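Glycerol dehydrogenase (Bacillus coagulans, PDB 6CSJ) probably catalyses the NAD-dependent oxidation of glycerol to dihydroxyacetone, and has acquired D-lactate dehydrogenase activity in this double mutant. Local coordinates at residues K216-L219 with A220-H224; R163-V166 with S167-D171; V226-A229 with V230-I234; V297-C300 with L301-L305; M269-G272 with E273-F277. The protein carries 2 engineered substitutions. All coordinates share one frame; numbering follows the deposited sequence.

Contact 1 (K216-L219 with A220-H224)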
loop_
_atom_site.group_PDB
_atom_site.type_symbol
_atom_site.label_atom_id
_atom_site.label_comp_id
_atom_site.label_asym_id
_atom_site.label_seq_id
_atom_site.Cartn_x
_atom_site.Cartn_y
_atom_site.Cartn_z
ATOM N N LYS A 216 -12.331 -14.567 7.147
ATOM C CA LYS A 216 -13.370 -14.929 6.179
ATOM C C LYS A 216 -12.950 -14.627 4.738
ATOM O O LYS A 216 -13.235 -15.415 3.823
ATOM C CB LYS A 216 -14.677 -14.189 6.477
ATOM C CG LYS A 216 -15.417 -14.677 7.703
ATOM C CD LYS A 216 -16.797 -14.048 7.790
ATOM C CE LYS A 216 -16.750 -12.600 8.269
ATOM N NZ LYS A 216 -18.056 -11.913 8.082
ATOM N N ALA A 217 -12.290 -13.482 4.556
ATOM C CA ALA A 217 -11.775 -13.079 3.258
ATOM C C ALA A 217 -10.644 -13.983 2.811
ATOM O O ALA A 217 -10.636 -14.404 1.665
ATOM C CB ALA A 217 -11.307 -11.634 3.285
ATOM N N LYS A 218 -9.703 -14.291 3.700
ATOM C CA LYS A 218 -8.612 -15.211 3.349
ATOM C C LYS A 218 -9.121 -16.583 2.877
ATOM O O LYS A 218 -8.660 -17.092 1.872
ATOM C CB LYS A 218 -7.634 -15.419 4.511
ATOM C CG LYS A 218 -6.492 -16.358 4.133
ATOM C CD LYS A 218 -5.486 -16.586 5.247
ATOM C CE LYS A 218 -4.537 -17.709 4.816
ATOM N NZ LYS A 218 -3.235 -17.717 5.538
ATOM N N LEU A 219 -10.056 -17.172 3.614
ATOM C CA LEU A 219 -10.587 -18.503 3.275
ATOM C C LEU A 219 -11.221 -18.566 1.872
ATOM O O LEU A 219 -11.114 -19.588 1.186
ATOM C CB LEU A 219 -11.592 -18.967 4.331
ATOM C CG LEU A 219 -10.990 -19.246 5.709
ATOM C CD1 LEU A 219 -12.091 -19.502 6.723
ATOM C CD2 LEU A 219 -9.998 -20.401 5.665
ATOM N N ALA A 220 -11.853 -17.471 1.460
ATOM C CA ALA A 220 -12.366 -17.317 0.100
ATOM C C ALA A 220 -11.245 -17.070 -0.932
ATOM O O ALA A 220 -11.227 -17.704 -1.999
ATOM C CB ALA A 220 -13.397 -16.192 0.047
ATOM N N ALA A 221 -10.319 -16.158 -0.615
ATOM C CA ALA A 221 -9.254 -15.753 -1.555
ATOM C C ALA A 221 -8.223 -16.851 -1.834
ATOM O O ALA A 221 -7.664 -16.891 -2.916
ATOM C CB ALA A 221 -8.557 -14.490 -1.074
ATOM N N GLU A 222 -7.983 -17.737 -0.873
ATOM C CA GLU A 222 -7.177 -18.948 -1.086
ATOM C C GLU A 222 -7.666 -19.826 -2.246
ATOM O O GLU A 222 -6.861 -20.515 -2.859
ATOM C CB GLU A 222 -7.189 -19.827 0.167
ATOM C CG GLU A 222 -6.269 -19.358 1.269
ATOM C CD GLU A 222 -6.365 -20.210 2.519
ATOM O OE1 GLU A 222 -7.449 -20.790 2.797
ATOM O OE2 GLU A 222 -5.348 -20.291 3.228
ATOM N N LYS A 223 -8.974 -19.831 -2.497
ATOM C CA LYS A 223 -9.577 -20.572 -3.608
ATOM C C LYS A 223 -9.870 -19.650 -4.796
ATOM O O LYS A 223 -10.588 -20.028 -5.722
ATOM C CB LYS A 223 -10.872 -21.237 -3.147
ATOM C CG LYS A 223 -10.721 -22.206 -2.004
ATOM C CD LYS A 223 -9.951 -23.432 -2.438
ATOM C CE LYS A 223 -10.094 -24.578 -1.431
ATOM N NZ LYS A 223 -9.277 -24.401 -0.192
ATOM N N HIS A 224 -9.311 -18.444 -4.762
ATOM C CA HIS A 224 -9.494 -17.436 -5.791
ATOM C C HIS A 224 -10.953 -17.052 -6.033
ATOM O O HIS A 224 -11.347 -16.768 -7.153
ATOM C CB HIS A 224 -8.763 -17.860 -7.077
ATOM C CG HIS A 224 -7.327 -18.211 -6.846
ATOM N ND1 HIS A 224 -6.373 -17.269 -6.515
ATOM C CD2 HIS A 224 -6.691 -19.406 -6.834
ATOM C CE1 HIS A 224 -5.208 -17.863 -6.326
ATOM N NE2 HIS A 224 -5.371 -19.161 -6.525
HETATM O O HOH W 1 -10.021 -21.844 1.794
#
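The carboxylate of Glu222 meets two side chains of the preceding turn, one with each oxygen. Its OE2 comes against a methylene of Lys218, with Lys218 CE 3.1 Å from Glu222 OE2. Its OE1 faces a methyl group of Leu219, with Leu219 CD2 3.9 Å from Glu222 OE1; these two side chains run side by side and point the same way. The other flat group is the ring of His224. One face carries the carbonyl O of Glu222, displaced toward the rim. Lys218 has CG anti to its N (chi1 -179°) and is extended beyond it, which takes the chain past the carboxylate. Its ammonium group does not form a salt bridge here: Lys218 NZ is 4.1 Å from Glu222 OE2. It bonds instead to the carbonyl O of Val303. The backbone is the last turn of helix 197-221. Ala221 N bonds to Ala217 O at 2.9 Å, and Glu222 N bonds to Lys218 O at 2.9 Å. The helix ends in a Schellman motif with His224 as its C-prime residue (phi 58°); His224 N returns to Ala221 O, and Leu225 N to Ala220 O. A water joins the outer side. It donates to Leu219 O at 2.6 Å and to Glu222 OE1 at 3.0 Å, and accepts a weak bond from Lys223 NZ. The inner side is built of alanines. Ala217 and Ala220 lie against Val230 of helix 228-248, and Ala221 lies against Leu165 of helix 162-173.

Contact 2 (R163-V166 with S167-D171)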
loop_
_atom_site.group_PDB
_atom_site.type_symbol
_atom_site.label_atom_id
_atom_site.label_comp_id
_atom_site.label_asym_id
_atom_site.label_seq_id
_atom_site.Cartn_x
_atom_site.Cartn_y
_atom_site.Cartn_z
ATOM N N ARG A 163 -1.527 -14.940 -0.435
ATOM C CA ARG A 163 -0.432 -14.300 0.289
ATOM C C ARG A 163 -0.392 -12.777 0.077
ATOM O O ARG A 163 -0.095 -12.026 1.014
ATOM C CB ARG A 163 0.919 -14.907 -0.125
ATOM C CG ARG A 163 2.067 -14.410 0.733
ATOM C CD ARG A 163 3.401 -14.964 0.314
ATOM N NE ARG A 163 4.453 -14.307 1.086
ATOM C CZ ARG A 163 5.738 -14.244 0.753
ATOM N NH1 ARG A 163 6.188 -14.801 -0.360
ATOM N NH2 ARG A 163 6.588 -13.600 1.554
ATOM N N LEU A 164 -0.676 -12.344 -1.150
ATOM C CA LEU A 164 -0.698 -10.921 -1.485
ATOM C C LEU A 164 -1.863 -10.167 -0.841
ATOM O O LEU A 164 -1.693 -9.015 -0.428
ATOM C CB LEU A 164 -0.692 -10.716 -3.001
ATOM C CG LEU A 164 0.660 -10.975 -3.697
ATOM C CD1 LEU A 164 0.467 -11.123 -5.203
ATOM C CD2 LEU A 164 1.677 -9.866 -3.399
ATOM N N LEU A 165 -3.034 -10.793 -0.756
ATOM C CA LEU A 165 -4.185 -10.164 -0.094
ATOM C C LEU A 165 -3.920 -10.050 1.412
ATOM O O LEU A 165 -4.218 -9.015 2.026
ATOM C CB LEU A 165 -5.487 -10.947 -0.341
ATOM C CG LEU A 165 -6.762 -10.230 0.132
ATOM C CD1 LEU A 165 -7.084 -9.020 -0.737
ATOM C CD2 LEU A 165 -7.935 -11.189 0.149
ATOM N N VAL A 166 -3.349 -11.114 1.980
ATOM C CA VAL A 166 -2.986 -11.160 3.398
ATOM C C VAL A 166 -1.933 -10.091 3.709
ATOM O O VAL A 166 -2.051 -9.384 4.713
ATOM C CB VAL A 166 -2.486 -12.564 3.810
ATOM C CG1 VAL A 166 -1.878 -12.555 5.206
ATOM C CG2 VAL A 166 -3.646 -13.559 3.762
ATOM N N SER A 167 -0.933 -9.961 2.838
ATOM C CA SER A 167 0.067 -8.906 2.987
ATOM C C SER A 167 -0.576 -7.509 3.023
ATOM O O SER A 167 -0.159 -6.657 3.804
ATOM C CB SER A 167 1.121 -8.981 1.881
ATOM O OG SER A 167 2.226 -8.146 2.187
ATOM N N GLY A 168 -1.600 -7.297 2.204
ATOM C CA GLY A 168 -2.394 -6.069 2.254
ATOM C C GLY A 168 -3.131 -5.849 3.564
ATOM O O GLY A 168 -3.326 -4.711 3.975
ATOM N N MET A 169 -3.541 -6.941 4.207
ATOM C CA MET A 169 -4.116 -6.884 5.560
ATOM C C MET A 169 -3.066 -6.412 6.575
ATOM O O MET A 169 -3.376 -5.621 7.466
ATOM C CB MET A 169 -4.710 -8.234 5.997
ATOM C CG MET A 169 -5.805 -8.796 5.095
ATOM S SD MET A 169 -6.342 -10.426 5.664
ATOM C CE MET A 169 -7.171 -11.088 4.211
ATOM N N GLY A 170 -1.831 -6.897 6.426
ATOM C CA GLY A 170 -0.718 -6.479 7.282
ATOM C C GLY A 170 -0.446 -4.988 7.194
ATOM O O GLY A 170 -0.327 -4.306 8.226
ATOM N N ASP A 171 -0.378 -4.494 5.956
ATOM C CA ASP A 171 -0.231 -3.069 5.659
ATOM C C ASP A 171 -1.390 -2.258 6.257
ATOM O O ASP A 171 -1.168 -1.238 6.906
ATOM C CB ASP A 171 -0.152 -2.860 4.133
ATOM C CG ASP A 171 0.699 -1.662 3.725
ATOM O OD1 ASP A 171 1.713 -1.388 4.418
ATOM O OD2 ASP A 171 0.380 -1.017 2.700
#
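Met169 reaches back along helix 162-173 and sets its end methyl beside Leu165 and Val166. Met169 CE is 4.1 Å from Leu165 CD2 and 4.3 Å from Val166 CG2. The Leu165 and Met169 side chains cross obliquely, and Met169 CE does the touching, against CD2 and CG of Leu165. Nearer the backbone, Met169 CB lies 3.2 Å from Val166 O. CG stands anti to the carbonyl carbon of Met169 (chi1 -58°), which turns the chain toward the preceding turn; the rest is extended and carries SD and CE over it. Ser167 sits on another side of the helix, with its CB 3.4 Å from Arg163 O. Beneath the side chains run regular i to i+4 bonds. Ser167 N bonds to Arg163 O at 2.9 Å, and Gly170 N bonds to Val166 O at 3.0 Å. The next shell fixes both sides of the helix. Leu165 packs on Ile233 and Ile234, and Met169 on Gln210, Ile233 and Phe299. On the polar side, Arg163 NE makes a salt bridge with Glu273 OE2, and Asp171 OD2 accepts from Asn121 N. Ser167 OG has a weak bond with Glu273 N. The helix is therefore amphipathic in its partners. Its apolar side chains belong to a core shared by several helices, and it is held by dispersion and shape. Its polar groups turn to partners outside the helix, so the buried Asp171 carboxylate and Ser167 hydroxyl are not left without polar contacts.

Contact 3 (V226-A229 with V230-I234)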
loop_
_atom_site.group_PDB
_atom_site.type_symbol
_atom_site.label_atom_id
_atom_site.label_comp_id
_atom_site.label_asym_id
_atom_site.label_seq_id
_atom_site.Cartn_x
_atom_site.Cartn_y
_atom_site.Cartn_z
ATOM N N VAL A 226 -14.485 -14.689 -4.839
ATOM C CA VAL A 226 -14.915 -13.395 -4.327
ATOM C C VAL A 226 -16.205 -13.548 -3.533
ATOM O O VAL A 226 -17.250 -13.882 -4.101
ATOM C CB VAL A 226 -15.166 -12.398 -5.471
ATOM C CG1 VAL A 226 -15.581 -11.027 -4.911
ATOM C CG2 VAL A 226 -13.930 -12.298 -6.366
ATOM N N THR A 227 -16.119 -13.313 -2.225
ATOM C CA THR A 227 -17.287 -13.125 -1.360
ATOM C C THR A 227 -17.340 -11.666 -0.908
ATOM O O THR A 227 -16.390 -10.913 -1.113
ATOM C CB THR A 227 -17.206 -14.012 -0.116
ATOM O OG1 THR A 227 -16.079 -13.619 0.679
ATOM C CG2 THR A 227 -17.072 -15.492 -0.502
ATOM N N GLU A 228 -18.430 -11.278 -0.252
ATOM C CA GLU A 228 -18.553 -9.927 0.300
ATOM C C GLU A 228 -17.467 -9.603 1.357
ATOM O O GLU A 228 -17.105 -8.437 1.547
ATOM C CB GLU A 228 -19.969 -9.716 0.843
ATOM C CG GLU A 228 -20.243 -8.397 1.559
ATOM C CD GLU A 228 -20.056 -7.162 0.693
ATOM O OE1 GLU A 228 -19.969 -7.267 -0.539
ATOM O OE2 GLU A 228 -20.004 -6.061 1.241
ATOM N N ALA A 229 -16.936 -10.628 2.024
ATOM C CA ALA A 229 -15.808 -10.448 2.934
ATOM C C ALA A 229 -14.578 -10.000 2.163
ATOM O O ALA A 229 -13.844 -9.126 2.620
ATOM C CB ALA A 229 -15.510 -11.724 3.701
ATOM N N VAL A 230 -14.357 -10.604 0.997
ATOM C CA VAL A 230 -13.242 -10.211 0.130
ATOM C C VAL A 230 -13.455 -8.784 -0.369
ATOM O O VAL A 230 -12.518 -8.003 -0.374
ATOM C CB VAL A 230 -13.032 -11.202 -1.038
ATOM C CG1 VAL A 230 -11.933 -10.713 -1.972
ATOM C CG2 VAL A 230 -12.661 -12.567 -0.489
ATOM N N GLU A 231 -14.686 -8.449 -0.753
ATOM C CA GLU A 231 -15.038 -7.078 -1.152
ATOM C C GLU A 231 -14.707 -6.061 -0.060
ATOM O O GLU A 231 -14.103 -5.030 -0.344
ATOM C CB GLU A 231 -16.524 -6.958 -1.549
ATOM C CG GLU A 231 -16.923 -7.721 -2.822
ATOM C CD GLU A 231 -16.576 -7.021 -4.140
ATOM O OE1 GLU A 231 -16.376 -5.786 -4.164
ATOM O OE2 GLU A 231 -16.515 -7.731 -5.173
ATOM N N LYS A 232 -15.076 -6.352 1.186
ATOM C CA LYS A 232 -14.819 -5.411 2.283
ATOM C C LYS A 232 -13.332 -5.246 2.589
ATOM O O LYS A 232 -12.889 -4.139 2.904
ATOM C CB LYS A 232 -15.568 -5.829 3.547
ATOM C CG LYS A 232 -17.045 -5.520 3.501
ATOM C CD LYS A 232 -17.715 -5.969 4.780
ATOM C CE LYS A 232 -19.225 -5.810 4.748
ATOM N NZ LYS A 232 -19.824 -6.738 5.743
ATOM N N ILE A 233 -12.582 -6.348 2.508
ATOM C CA ILE A 233 -11.142 -6.333 2.737
ATOM C C ILE A 233 -10.412 -5.572 1.630
ATOM O O ILE A 233 -9.482 -4.825 1.915
ATOM C CB ILE A 233 -10.578 -7.765 2.914
ATOM C CG1 ILE A 233 -10.891 -8.285 4.327
ATOM C CG2 ILE A 233 -9.078 -7.848 2.641
ATOM C CD1 ILE A 233 -10.284 -7.498 5.484
ATOM N N ILE A 234 -10.827 -5.750 0.379
ATOM C CA ILE A 234 -10.228 -4.998 -0.725
ATOM C C ILE A 234 -10.438 -3.493 -0.527
ATOM O O ILE A 234 -9.501 -2.722 -0.705
ATOM C CB ILE A 234 -10.728 -5.511 -2.098
ATOM C CG1 ILE A 234 -10.046 -6.868 -2.384
ATOM C CG2 ILE A 234 -10.423 -4.503 -3.201
ATOM C CD1 ILE A 234 -10.545 -7.591 -3.614
#
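Thr227 caps the start of helix 228-248, and the side chains on this first turn meet those of the next. The turn packs between helix 197-221 and helix 154-158. Its inner side is buried, and its outer side, with Glu228 and Lys232, is exposed. The cap bond is weak: Val230 N is 3.5 Å from Thr227 OG1. The hydroxyl can accept because it lies between the backbone N and the carbonyl carbon (chi1 64°). Thr227 is the N-cap; OG1 gives this capping bond, and its carbonyl takes the first i to i+4 bond, with Glu231 N 3.0 Å from Thr227 O. Along the outer side Glu228 bends at chi2 and turns its carboxylate back over the helix. Its OE1 approaches the methylene of Glu231, with Glu228 OE1 3.6 Å from Glu231 CB. Its other oxygen meets Lys232, with Glu228 OE2 3.6 Å from Lys232 CE. The charged ends stay apart, Lys232 NZ being 4.6 Å from Glu228 OE2, so their attraction is probably modest. The carboxylate planes of Glu228 and Glu231 are nearly parallel, 6° apart, and these like charges keep 5.3 Å between Glu228 OE1 and Glu231 OE1. Glu231 also bends and places OE2 3.4 Å from Val226 CG1; the same oxygen is bonded to Thr154 OG1. On the inner side Ile233 packs on Gln210, and Ile234 on Thr154 and Ile157.

Contact 4 (V297-C300 with L301-L305)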
loop_
_atom_site.group_PDB
_atom_site.type_symbol
_atom_site.label_atom_id
_atom_site.label_comp_id
_atom_site.label_asym_id
_atom_site.label_seq_id
_atom_site.Cartn_x
_atom_site.Cartn_y
_atom_site.Cartn_z
ATOM N N VAL A 297 -1.910 -9.838 17.677
ATOM C CA VAL A 297 -1.109 -11.049 17.488
ATOM C C VAL A 297 -2.017 -12.207 17.068
ATOM O O VAL A 297 -1.662 -12.987 16.184
ATOM C CB VAL A 297 -0.307 -11.424 18.751
ATOM C CG1 VAL A 297 0.415 -12.762 18.572
ATOM C CG2 VAL A 297 0.704 -10.323 19.086
ATOM N N SER A 298 -3.194 -12.289 17.700
ATOM C CA SER A 298 -4.186 -13.322 17.405
ATOM C C SER A 298 -4.677 -13.235 15.954
ATOM O O SER A 298 -4.706 -14.241 15.235
ATOM C CB SER A 298 -5.371 -13.213 18.365
ATOM O OG SER A 298 -6.352 -14.201 18.090
ATOM N N PHE A 299 -5.056 -12.034 15.533
ATOM C CA PHE A 299 -5.433 -11.808 14.150
ATOM C C PHE A 299 -4.320 -12.220 13.177
ATOM O O PHE A 299 -4.592 -12.904 12.184
ATOM C CB PHE A 299 -5.822 -10.348 13.890
ATOM C CG PHE A 299 -5.979 -10.041 12.440
ATOM C CD1 PHE A 299 -7.071 -10.536 11.748
ATOM C CD2 PHE A 299 -4.999 -9.333 11.744
ATOM C CE1 PHE A 299 -7.213 -10.297 10.383
ATOM C CE2 PHE A 299 -5.133 -9.090 10.383
ATOM C CZ PHE A 299 -6.241 -9.566 9.702
ATOM N N CYS A 300 -3.084 -11.803 13.458
ATOM C CA CYS A 300 -1.944 -12.113 12.583
ATOM C C CYS A 300 -1.721 -13.626 12.464
ATOM O O CYS A 300 -1.527 -14.145 11.360
ATOM C CB CYS A 300 -0.665 -11.413 13.057
ATOM S SG CYS A 300 -0.607 -9.607 12.846
ATOM N N LEU A 301 -1.779 -14.336 13.589
ATOM C CA LEU A 301 -1.666 -15.801 13.558
ATOM C C LEU A 301 -2.810 -16.468 12.787
ATOM O O LEU A 301 -2.571 -17.445 12.095
ATOM C CB LEU A 301 -1.569 -16.382 14.974
ATOM C CG LEU A 301 -0.300 -16.021 15.733
ATOM C CD1 LEU A 301 -0.431 -16.436 17.189
ATOM C CD2 LEU A 301 0.947 -16.641 15.093
ATOM N N SER A 302 -4.025 -15.928 12.882
ATOM C CA SER A 302 -5.174 -16.493 12.162
ATOM C C SER A 302 -5.050 -16.408 10.644
ATOM O O SER A 302 -5.521 -17.301 9.961
ATOM C CB SER A 302 -6.501 -15.850 12.618
ATOM O OG SER A 302 -6.691 -14.561 12.059
ATOM N N VAL A 303 -4.431 -15.345 10.122
ATOM C CA VAL A 303 -4.306 -15.141 8.662
ATOM C C VAL A 303 -2.916 -15.406 8.084
ATOM O O VAL A 303 -2.756 -15.376 6.867
ATOM C CB VAL A 303 -4.782 -13.731 8.209
ATOM C CG1 VAL A 303 -6.241 -13.524 8.564
ATOM C CG2 VAL A 303 -3.934 -12.610 8.800
ATOM N N GLY A 304 -1.919 -15.656 8.937
ATOM C CA GLY A 304 -0.565 -16.011 8.484
ATOM C C GLY A 304 0.376 -14.831 8.309
ATOM O O GLY A 304 1.310 -14.908 7.525
ATOM N N LEU A 305 0.138 -13.750 9.053
ATOM C CA LEU A 305 1.043 -12.604 9.084
ATOM C C LEU A 305 2.148 -12.852 10.127
ATOM O O LEU A 305 1.910 -13.516 11.132
ATOM C CB LEU A 305 0.267 -11.322 9.427
ATOM C CG LEU A 305 -0.587 -10.748 8.294
ATOM C CD1 LEU A 305 -1.465 -9.623 8.816
ATOM C CD2 LEU A 305 0.273 -10.263 7.134
#
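Phe299 and Val303 form the tight side of this helix end. A methyl of Val303 lies over one face of the Phe299 ring as a CH-pi contact, Val303 CG2 standing 4.2 Å from the centroid. Its other methyl is 3.8 Å away, from Val303 CG1 to Phe299 CE1. Leu305 joins them, with its CD1 4.0 Å from Phe299 CE2 and its CB 3.7 Å from Cys300 CB. An alanine at Phe299 would remove the ring, which would probably leave the Val303 methyls and Leu305 CD1 without the surface they pack on and open a gap between them. The polar grip is also tight here. Phe299 O accepts from Val303 N and from the hydroxyl of Ser302, Ser302 OG lying 2.7 Å from Phe299 O. The hydroxyl reaches back because it stands between its own N and carbonyl carbon (chi1 77°). Cys300 O takes Gly304 N and Leu305 N at 2.9 Å each, which closes the C-terminal end of helix 290-303. Gly304 has a positive phi (91°), where a side chain would be jammed against the preceding carbonyl. The solvent side lies at Ser298, Ser302 and Gly304. Buried Val297 and partly exposed Leu301 share a single methyl touch, 4.0 Å from Val297 CG1 to Leu301 CD1. These two face helix 345-365 through Tyr362 and Lys363, whereas Phe299, Cys300 and Leu305 face helix 162-173.

Contact 5 (M269-G272 with E273-F277)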
loop_
_atom_site.group_PDB
_atom_site.type_symbol
_atom_site.label_atom_id
_atom_site.label_comp_id
_atom_site.label_asym_id
_atom_site.label_seq_id
_atom_site.Cartn_x
_atom_site.Cartn_y
_atom_site.Cartn_z
ATOM N N MET A 269 10.362 -10.924 2.060
ATOM C CA MET A 269 9.035 -10.648 2.617
ATOM C C MET A 269 8.438 -9.407 1.966
ATOM O O MET A 269 9.152 -8.451 1.662
ATOM C CB MET A 269 9.108 -10.413 4.131
ATOM C CG MET A 269 9.767 -11.532 4.929
ATOM S SD MET A 269 9.002 -13.148 4.734
ATOM C CE MET A 269 7.413 -12.922 5.539
ATOM N N TYR A 270 7.126 -9.418 1.772
ATOM C CA TYR A 270 6.434 -8.283 1.167
ATOM C C TYR A 270 6.263 -7.132 2.150
ATOM O O TYR A 270 6.426 -7.289 3.353
ATOM C CB TYR A 270 5.067 -8.705 0.602
ATOM C CG TYR A 270 5.140 -9.777 -0.470
ATOM C CD1 TYR A 270 6.013 -9.661 -1.557
ATOM C CD2 TYR A 270 4.321 -10.894 -0.416
ATOM C CE1 TYR A 270 6.084 -10.646 -2.531
ATOM C CE2 TYR A 270 4.368 -11.873 -1.392
ATOM C CZ TYR A 270 5.249 -11.744 -2.451
ATOM O OH TYR A 270 5.326 -12.709 -3.424
ATOM N N HIS A 271 5.935 -5.972 1.595
ATOM C CA HIS A 271 5.797 -4.706 2.316
ATOM C C HIS A 271 4.890 -4.847 3.540
ATOM O O HIS A 271 5.308 -4.585 4.660
ATOM C CB HIS A 271 5.283 -3.632 1.341
ATOM C CG HIS A 271 5.262 -2.238 1.891
ATOM N ND1 HIS A 271 6.248 -1.311 1.613
ATOM C CD2 HIS A 271 4.341 -1.594 2.654
ATOM C CE1 HIS A 271 5.950 -0.167 2.207
ATOM N NE2 HIS A 271 4.802 -0.314 2.843
ATOM N N GLY A 272 3.667 -5.306 3.328
ATOM C CA GLY A 272 2.665 -5.372 4.399
ATOM C C GLY A 272 2.933 -6.423 5.467
ATOM O O GLY A 272 2.514 -6.268 6.623
ATOM N N GLU A 273 3.627 -7.488 5.085
ATOM C CA GLU A 273 4.072 -8.510 6.033
ATOM C C GLU A 273 5.046 -7.905 7.045
ATOM O O GLU A 273 4.925 -8.132 8.247
ATOM C CB GLU A 273 4.714 -9.693 5.296
ATOM C CG GLU A 273 3.715 -10.476 4.442
ATOM C CD GLU A 273 4.351 -11.528 3.541
ATOM O OE1 GLU A 273 5.528 -11.378 3.139
ATOM O OE2 GLU A 273 3.645 -12.506 3.212
ATOM N N LYS A 274 5.990 -7.102 6.559
ATOM C CA LYS A 274 6.926 -6.406 7.438
ATOM C C LYS A 274 6.250 -5.293 8.246
ATOM O O LYS A 274 6.610 -5.080 9.408
ATOM C CB LYS A 274 8.127 -5.874 6.660
ATOM C CG LYS A 274 9.063 -6.999 6.220
ATOM C CD LYS A 274 10.229 -6.517 5.359
ATOM C CE LYS A 274 9.769 -5.920 4.038
ATOM N NZ LYS A 274 10.712 -6.253 2.939
ATOM N N VAL A 275 5.282 -4.603 7.646
ATOM C CA VAL A 275 4.506 -3.588 8.362
ATOM C C VAL A 275 3.706 -4.221 9.512
ATOM O O VAL A 275 3.561 -3.601 10.566
ATOM C CB VAL A 275 3.597 -2.771 7.400
ATOM C CG1 VAL A 275 2.585 -1.910 8.147
ATOM C CG2 VAL A 275 4.451 -1.882 6.513
ATOM N N ALA A 276 3.210 -5.446 9.323
ATOM C CA ALA A 276 2.490 -6.156 10.397
ATOM C C ALA A 276 3.356 -6.318 11.643
ATOM O O ALA A 276 2.889 -6.076 12.757
ATOM C CB ALA A 276 2.012 -7.521 9.926
ATOM N N PHE A 277 4.611 -6.729 11.445
ATOM C CA PHE A 277 5.548 -6.884 12.557
ATOM C C PHE A 277 5.934 -5.526 13.142
ATOM O O PHE A 277 6.062 -5.387 14.359
ATOM C CB PHE A 277 6.812 -7.644 12.163
ATOM C CG PHE A 277 7.830 -7.690 13.263
ATOM C CD1 PHE A 277 7.689 -8.584 14.323
ATOM C CD2 PHE A 277 8.900 -6.793 13.279
ATOM C CE1 PHE A 277 8.613 -8.600 15.360
ATOM C CE2 PHE A 277 9.821 -6.811 14.318
ATOM C CZ PHE A 277 9.683 -7.710 15.349
#
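Glu273 lies beside Tyr270 and points the same way, its carboxylate plane 27° from the plane of the ring. The overlap is with the near part of the tyrosine, Glu273 OE1 being 3.7 Å from Tyr270 CB. The same oxygen accepts the backbone N-H of Tyr270 at 2.9 Å from Tyr270 N, nearly straight at 159°. The donor comes from the anti side, 33° out of the carboxylate plane. Tyr270 is the N-cap of helix 271-285 and Glu273 its third helical residue, so this bond is one half of a capping box. Met269 crosses Glu273 at about a right angle and brings its methyl against the carboxylate, Met269 CE lying 3.4 Å from Glu273 OE1. Lys274 is bent at chi3 and chi4, which brings NZ back to the carbonyl of Met269, 3.0 Å from Lys274 NZ to Met269 O, and it arrives above the carbonyl plane. NZ also bonds to Thr266 O. A leucine in place of Lys274 would lack the ammonium group, which would probably leave the carbonyls of Met269 and Thr266 without this donor and let the loop before the helix move. His271 touches Val275 at 3.9 Å, from His271 CD2 to Val275 CG2. Its ring also meets His254 and His257 and lies near Asp171. The Glu273 carboxylate thus serves the helix cap with OE1 while its OE2 is taken by Arg163 of helix 162-173, and being held at both oxygens would probably limit its rotation.

In the fold
All five contacts are local and lie after the parallel-sheet part of the chain, in the helical part that follows strand 149-153. They come in the order contact 2, contact 1, contact 3, contact 5, contact 4. None nests in or crosses another, and none closes a long loop. Contact 2 lies centrally: helix 162-173 touches the other four. Contacts 1 and 3 join helices 197-221 and 228-248, which follow each other in the chain. Contacts 5 and 4 sit on successive helices, 271-285 and 290-303, and touch lightly. Contact 1 also reaches contact 4. Contacts 3 and 5 stay apart, nearest atoms about 12 Å, on separate flanks of contact 2.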